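Local coordinates for protein Pgp2 (Campylobacter jejuni subsp. jejuni, PDB 6XJ7) that directs helical cell shape, with peptidoglycan bound in a pocket of its accessory NTF2 domain, and probably trims peptidoglycan as an LD-carboxypeptidase, at residues 258-263 with 273-278; 29-34 with 239-244. The protein carries 1 engineered substitution. All coordinates share one frame; numbering follows the deposited sequence.

Overall arrangement
Both contacts involve the antiparallel sheet of the NTF2-like domain, and their centres lie about 10 Å apart. Interaction 1 pairs two neighbouring strands of a hairpin. It is regular, with six backbone hydrogen bonds and a mostly apolar side turned to helix 176-194. Interaction 2 lies at the other side of strand 254-265, where strand 236-246 meets a segment 205 residues away in the chain. Side chains do most of its work, through an asparagine amide and a group of aspartates partly open to solvent. The two are joined directly, since S240 and N243 pair by backbone with Y261 and S259. Each is part buried, but the acids of interaction 2 lie nearer the surface.

Interaction 1. Residues 258-263 with 273-278; sequences ISFYED and GDAILY. Engineered in segment 273-278: A275 (natural residue Lys).
The ring of F260 takes the methyl of A275 over one face. A275 CB lies 3.9 Å from the ring centroid, a CH-pi contact. A275 is an engineered residue; the natural one is lysine. At the edge of the same ring, near its plane, L277 CG sits 4.0 Å from F260 CE2. CG of F260 stands between the backbone N and the carbonyl carbon (chi1 51°), which swings the ring over the partner strand. E262 reaches the A275 methyl too, and its OE1 is 3.4 Å from A275 CB. The Y261 ring lies on the other side of the sheet. One face covers the backbone of G273, with Y261 CE1 3.5 Å from G273 CA. The carboxylate of D274 comes to its edge, OD1 being 3.6 Å from Y261 CD1, and the two planes are 73° apart. Y261 OH bonds to R272.

The backbones form a twisted antiparallel pair. I258 with L277, F260 with A275 and E262 with G273 are hydrogen-bonded pairs, two bonds each. The bond from A275 N to F260 O is short, 2.7 Å. That from F260 N to A275 O is 3.1 Å, and its donor stands 36° out of the carbonyl plane. At the non-hydrogen-bonded pair of S259 and I276, each CA-H points at a carbonyl: I276 CA is 3.3 Å from I258 O.

The two strands are a hairpin of the NTF2-like sheet. Strand 236-246 flanks 254-265 on its other side, and Q293 bonds to D274 and I276. I258, E262 and L277 touch L186, W189 or W193 of helix 176-194, which covers this mostly apolar side.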
loop_
_atom_site.group_PDB
_atom_site.type_symbol
_atom_site.label_atom_id
_atom_site.label_comp_id
_atom_site.label_asym_id
_atom_site.label_seq_id
_atom_site.Cartn_x
_atom_site.Cartn_y
_atom_site.Cartn_z
ATOM N N ILE A 258 -1.662 -5.006 1.942
ATOM C CA ILE A 258 -2.844 -5.437 2.680
ATOM C C ILE A 258 -2.784 -4.676 3.990
ATOM O O ILE A 258 -1.954 -4.975 4.850
ATOM C CB ILE A 258 -2.878 -6.944 2.921
ATOM C CG1 ILE A 258 -2.646 -7.731 1.632
ATOM C CG2 ILE A 258 -4.224 -7.319 3.607
ATOM C CD1 ILE A 258 -2.555 -9.243 1.885
ATOM N N SER A 259 -3.604 -3.656 4.123
ATOM C CA SER A 259 -3.683 -2.904 5.366
ATOM C C SER A 259 -4.979 -3.300 6.053
ATOM O O SER A 259 -5.998 -3.532 5.402
ATOM C CB SER A 259 -3.625 -1.390 5.123
ATOM O OG SER A 259 -4.831 -0.911 4.594
ATOM N N PHE A 260 -4.912 -3.440 7.363
ATOM C CA PHE A 260 -6.044 -3.932 8.123
ATOM C C PHE A 260 -5.796 -3.587 9.572
ATOM O O PHE A 260 -4.665 -3.345 10.000
ATOM C CB PHE A 260 -6.272 -5.445 8.005
ATOM C CG PHE A 260 -5.042 -6.283 8.275
ATOM C CD1 PHE A 260 -4.913 -7.004 9.454
ATOM C CD2 PHE A 260 -4.012 -6.339 7.349
ATOM C CE1 PHE A 260 -3.792 -7.784 9.692
ATOM C CE2 PHE A 260 -2.879 -7.095 7.593
ATOM C CZ PHE A 260 -2.770 -7.827 8.776
ATOM N N TYR A 261 -6.874 -3.584 10.311
ATOM C CA TYR A 261 -6.802 -3.389 11.741
ATOM C C TYR A 261 -6.688 -4.741 12.432
ATOM O O TYR A 261 -7.424 -5.680 12.115
ATOM C CB TYR A 261 -8.028 -2.620 12.212
ATOM C CG TYR A 261 -7.839 -2.090 13.592
ATOM C CD1 TYR A 261 -7.084 -0.948 13.820
ATOM C CD2 TYR A 261 -8.378 -2.750 14.676
ATOM C CE1 TYR A 261 -6.910 -0.451 15.113
ATOM C CE2 TYR A 261 -8.217 -2.246 15.969
ATOM C CZ TYR A 261 -7.478 -1.126 16.171
ATOM O OH TYR A 261 -7.316 -0.653 17.453
ATOM N N GLU A 262 -5.744 -4.833 13.355
ATOM C CA GLU A 262 -5.394 -6.062 14.045
ATOM C C GLU A 262 -5.791 -5.929 15.508
ATOM O O GLU A 262 -5.461 -4.931 16.154
ATOM C CB GLU A 262 -3.892 -6.277 13.919
ATOM C CG GLU A 262 -3.379 -7.628 13.820
ATOM C CD GLU A 262 -1.941 -7.583 13.379
ATOM O OE1 GLU A 262 -1.639 -8.080 12.262
ATOM O OE2 GLU A 262 -1.128 -6.992 14.131
ATOM N N ASP A 263 -6.497 -6.929 16.013
ATOM C CA ASP A 263 -6.974 -6.962 17.383
ATOM C C ASP A 263 -6.606 -8.322 17.958
ATOM O O ASP A 263 -7.143 -9.342 17.522
ATOM C CB ASP A 263 -8.473 -6.733 17.418
ATOM C CG ASP A 263 -8.964 -6.385 18.782
ATOM O OD1 ASP A 263 -8.329 -6.812 19.772
ATOM O OD2 ASP A 263 -9.972 -5.676 18.842
ATOM N N GLY A 273 -4.142 -2.389 16.733
ATOM C CA GLY A 273 -3.630 -1.249 16.000
ATOM C C GLY A 273 -3.614 -1.524 14.512
ATOM O O GLY A 273 -4.002 -2.602 14.055
ATOM N N ASP A 274 -3.158 -0.512 13.775
ATOM C CA ASP A 274 -3.075 -0.597 12.318
ATOM C C ASP A 274 -1.965 -1.551 11.936
ATOM O O ASP A 274 -0.823 -1.405 12.384
ATOM C CB ASP A 274 -2.797 0.764 11.690
ATOM C CG ASP A 274 -3.855 1.783 11.986
ATOM O OD1 ASP A 274 -5.024 1.411 12.112
ATOM O OD2 ASP A 274 -3.498 2.979 12.061
ATOM N N ALA A 275 -2.290 -2.503 11.073
ATOM C CA ALA A 275 -1.326 -3.480 10.604
ATOM C C ALA A 275 -1.198 -3.345 9.098
ATOM O O ALA A 275 -2.103 -2.854 8.429
ATOM C CB ALA A 275 -1.748 -4.909 10.967
ATOM N N ILE A 276 -0.064 -3.782 8.568
ATOM C CA ILE A 276 0.130 -3.799 7.117
ATOM C C ILE A 276 0.990 -4.991 6.748
ATOM O O ILE A 276 1.993 -5.267 7.411
ATOM C CB ILE A 276 0.801 -2.518 6.590
ATOM C CG1 ILE A 276 0.227 -1.255 7.217
ATOM C CG2 ILE A 276 0.639 -2.476 5.046
ATOM C CD1 ILE A 276 1.000 0.002 6.820
ATOM N N LEU A 277 0.591 -5.695 5.688
ATOM C CA LEU A 277 1.473 -6.623 5.001
ATOM C C LEU A 277 1.761 -6.075 3.617
ATOM O O LEU A 277 0.840 -5.700 2.882
ATOM C CB LEU A 277 0.858 -8.021 4.857
ATOM C CG LEU A 277 0.466 -8.705 6.175
ATOM C CD1 LEU A 277 -0.197 -10.030 5.903
ATOM C CD2 LEU A 277 1.691 -8.869 7.027
ATOM N N TYR A 278 3.028 -6.027 3.263
ATOM C CA TYR A 278 3.434 -5.818 1.884
ATOM C C TYR A 278 3.805 -7.189 1.369
ATOM O O TYR A 278 4.644 -7.854 1.980
ATOM C CB TYR A 278 4.619 -4.865 1.779
ATOM C CG TYR A 278 4.241 -3.485 2.178
ATOM C CD1 TYR A 278 3.820 -2.548 1.242
ATOM C CD2 TYR A 278 4.275 -3.116 3.514
ATOM C CE1 TYR A 278 3.444 -1.259 1.645
ATOM C CE2 TYR A 278 3.896 -1.843 3.921
ATOM C CZ TYR A 278 3.481 -0.927 2.991
ATOM O OH TYR A 278 3.096 0.331 3.435
#

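Interaction 2. Residues 29-34 with 239-244; sequences YDDNVA and FSDINI
N243 uses both ends of its amide to hold the turn after Y29. Its OD1 takes the backbone N-H of D30 at 2.9 Å, and its ND2 gives a nearly straight bond to D31 OD1 at 3.2 Å (171° at the hydrogen). That donor meets D31 OD1 on the anti side of the carboxylate. CG of N243 is beside the backbone N (chi1 -70°), which carries the amide across to this turn. The D30 N-H also makes a weak bond to I242 O.

D31 and D241 meet at about a right angle, their carboxylate planes 70° apart. D241 CG lies opposite its backbone N, whereas D31 CG lies beside its own; these placements bring the OD1 atoms within 2.5 Å, so one acid probably holds a proton. A water bridges D30 OD2 to the backbone N of D241.

The Y29 ring has CD1 3.6 Å from N243 CB. V33 CG2 lies over the centre of one face, and Y29 OH bonds to L26 O and S245.

D241 marks a corner in strand 236-246, with positive phi. The contact, resting on the N243 amide, is consistent with a junction between the NTF2-like and the YkuD-type catalytic domain, whose strand 33-39 follows.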
loop_
_atom_site.group_PDB
_atom_site.type_symbol
_atom_site.label_atom_id
_atom_site.label_comp_id
_atom_site.label_asym_id
_atom_site.label_seq_id
_atom_site.Cartn_x
_atom_site.Cartn_y
_atom_site.Cartn_z
ATOM N N TYR A 29 -11.706 -2.212 -0.898
ATOM C CA TYR A 29 -11.640 -1.387 0.303
ATOM C C TYR A 29 -12.875 -1.537 1.173
ATOM O O TYR A 29 -13.998 -1.641 0.672
ATOM C CB TYR A 29 -11.476 0.076 -0.061
ATOM C CG TYR A 29 -10.225 0.280 -0.894
ATOM C CD1 TYR A 29 -8.996 0.420 -0.283
ATOM C CD2 TYR A 29 -10.279 0.289 -2.271
ATOM C CE1 TYR A 29 -7.836 0.580 -1.030
ATOM C CE2 TYR A 29 -9.112 0.455 -3.042
ATOM C CZ TYR A 29 -7.900 0.597 -2.400
ATOM O OH TYR A 29 -6.725 0.734 -3.087
ATOM N N ASP A 30 -12.633 -1.537 2.477
ATOM C CA ASP A 30 -13.656 -1.559 3.505
ATOM C C ASP A 30 -14.133 -0.161 3.885
ATOM O O ASP A 30 -15.114 -0.039 4.617
ATOM C CB ASP A 30 -13.098 -2.281 4.731
ATOM C CG ASP A 30 -14.177 -2.742 5.674
ATOM O OD1 ASP A 30 -15.061 -3.450 5.202
ATOM O OD2 ASP A 30 -14.148 -2.407 6.868
ATOM N N ASP A 31 -13.466 0.873 3.376
ATOM C CA ASP A 31 -13.788 2.271 3.578
ATOM C C ASP A 31 -14.015 2.912 2.223
ATOM O O ASP A 31 -13.525 2.435 1.193
ATOM C CB ASP A 31 -12.662 3.019 4.294
ATOM C CG ASP A 31 -12.287 2.387 5.604
ATOM O OD1 ASP A 31 -11.127 1.911 5.790
ATOM O OD2 ASP A 31 -13.188 2.340 6.456
ATOM N N ASN A 32 -14.751 4.012 2.232
ATOM C CA ASN A 32 -14.708 4.918 1.102
ATOM C C ASN A 32 -13.342 5.565 1.091
ATOM O O ASN A 32 -12.867 6.055 2.119
ATOM C CB ASN A 32 -15.788 5.987 1.211
ATOM C CG ASN A 32 -17.174 5.411 1.178
ATOM O OD1 ASN A 32 -17.404 4.322 0.653
ATOM N ND2 ASN A 32 -18.120 6.152 1.735
ATOM N N VAL A 33 -12.689 5.541 -0.060
ATOM C CA VAL A 33 -11.332 6.047 -0.163
ATOM C C VAL A 33 -11.221 6.805 -1.462
ATOM O O VAL A 33 -12.055 6.675 -2.358
ATOM C CB VAL A 33 -10.262 4.929 -0.117
ATOM C CG1 VAL A 33 -10.440 4.112 1.156
ATOM C CG2 VAL A 33 -10.330 4.026 -1.333
ATOM N N ALA A 34 -10.173 7.604 -1.551
ATOM C CA ALA A 34 -9.752 8.156 -2.824
ATOM C C ALA A 34 -8.386 7.598 -3.161
ATOM O O ALA A 34 -7.549 7.409 -2.277
ATOM C CB ALA A 34 -9.696 9.672 -2.793
ATOM N N PHE A 239 -9.078 -9.482 12.487
ATOM C CA PHE A 239 -8.686 -8.570 11.440
ATOM C C PHE A 239 -9.929 -7.826 11.004
ATOM O O PHE A 239 -11.003 -8.419 10.886
ATOM C CB PHE A 239 -8.125 -9.293 10.220
ATOM C CG PHE A 239 -6.821 -10.015 10.451
ATOM C CD1 PHE A 239 -6.073 -9.814 11.602
ATOM C CD2 PHE A 239 -6.322 -10.857 9.469
ATOM C CE1 PHE A 239 -4.879 -10.453 11.791
ATOM C CE2 PHE A 239 -5.126 -11.508 9.656
ATOM C CZ PHE A 239 -4.393 -11.304 10.824
ATOM N N SER A 240 -9.786 -6.536 10.748
ATOM C CA SER A 240 -10.918 -5.764 10.273
ATOM C C SER A 240 -10.386 -4.618 9.426
ATOM O O SER A 240 -9.178 -4.404 9.326
ATOM C CB SER A 240 -11.767 -5.249 11.446
ATOM O OG SER A 240 -11.009 -4.386 12.271
ATOM N N ASP A 241 -11.323 -3.892 8.816
ATOM C CA ASP A 241 -11.036 -2.695 8.032
ATOM C C ASP A 241 -10.022 -2.999 6.944
ATOM O O ASP A 241 -9.051 -2.263 6.743
ATOM C CB ASP A 241 -10.533 -1.555 8.893
ATOM C CG ASP A 241 -10.489 -0.262 8.127
ATOM O OD1 ASP A 241 -11.247 -0.146 7.129
ATOM O OD2 ASP A 241 -9.694 0.617 8.493
ATOM N N ILE A 242 -10.261 -4.087 6.222
ATOM C CA ILE A 242 -9.266 -4.569 5.278
ATOM C C ILE A 242 -9.289 -3.725 4.003
ATOM O O ILE A 242 -10.321 -3.609 3.335
ATOM C CB ILE A 242 -9.496 -6.042 4.956
ATOM C CG1 ILE A 242 -9.430 -6.878 6.229
ATOM C CG2 ILE A 242 -8.456 -6.502 3.921
ATOM C CD1 ILE A 242 -9.879 -8.324 6.000
ATOM N N ASN A 243 -8.124 -3.203 3.631
ATOM C CA ASN A 243 -7.951 -2.405 2.418
ATOM C C ASN A 243 -6.781 -3.040 1.683
ATOM O O ASN A 243 -5.641 -2.944 2.144
ATOM C CB ASN A 243 -7.658 -0.938 2.744
ATOM C CG ASN A 243 -8.857 -0.214 3.326
ATOM O OD1 ASN A 243 -9.970 -0.413 2.877
ATOM N ND2 ASN A 243 -8.624 0.628 4.331
ATOM N N ILE A 244 -7.058 -3.702 0.567
ATOM C CA ILE A 244 -6.035 -4.443 -0.159
ATOM C C ILE A 244 -5.861 -3.783 -1.514
ATOM O O ILE A 244 -6.842 -3.540 -2.229
ATOM C CB ILE A 244 -6.384 -5.937 -0.273
ATOM C CG1 ILE A 244 -5.385 -6.608 -1.183
ATOM C CG2 ILE A 244 -7.739 -6.150 -0.837
ATOM C CD1 ILE A 244 -5.365 -8.150 -1.032
HETATM O O HOH W 1 -14.262 -4.179 8.846
#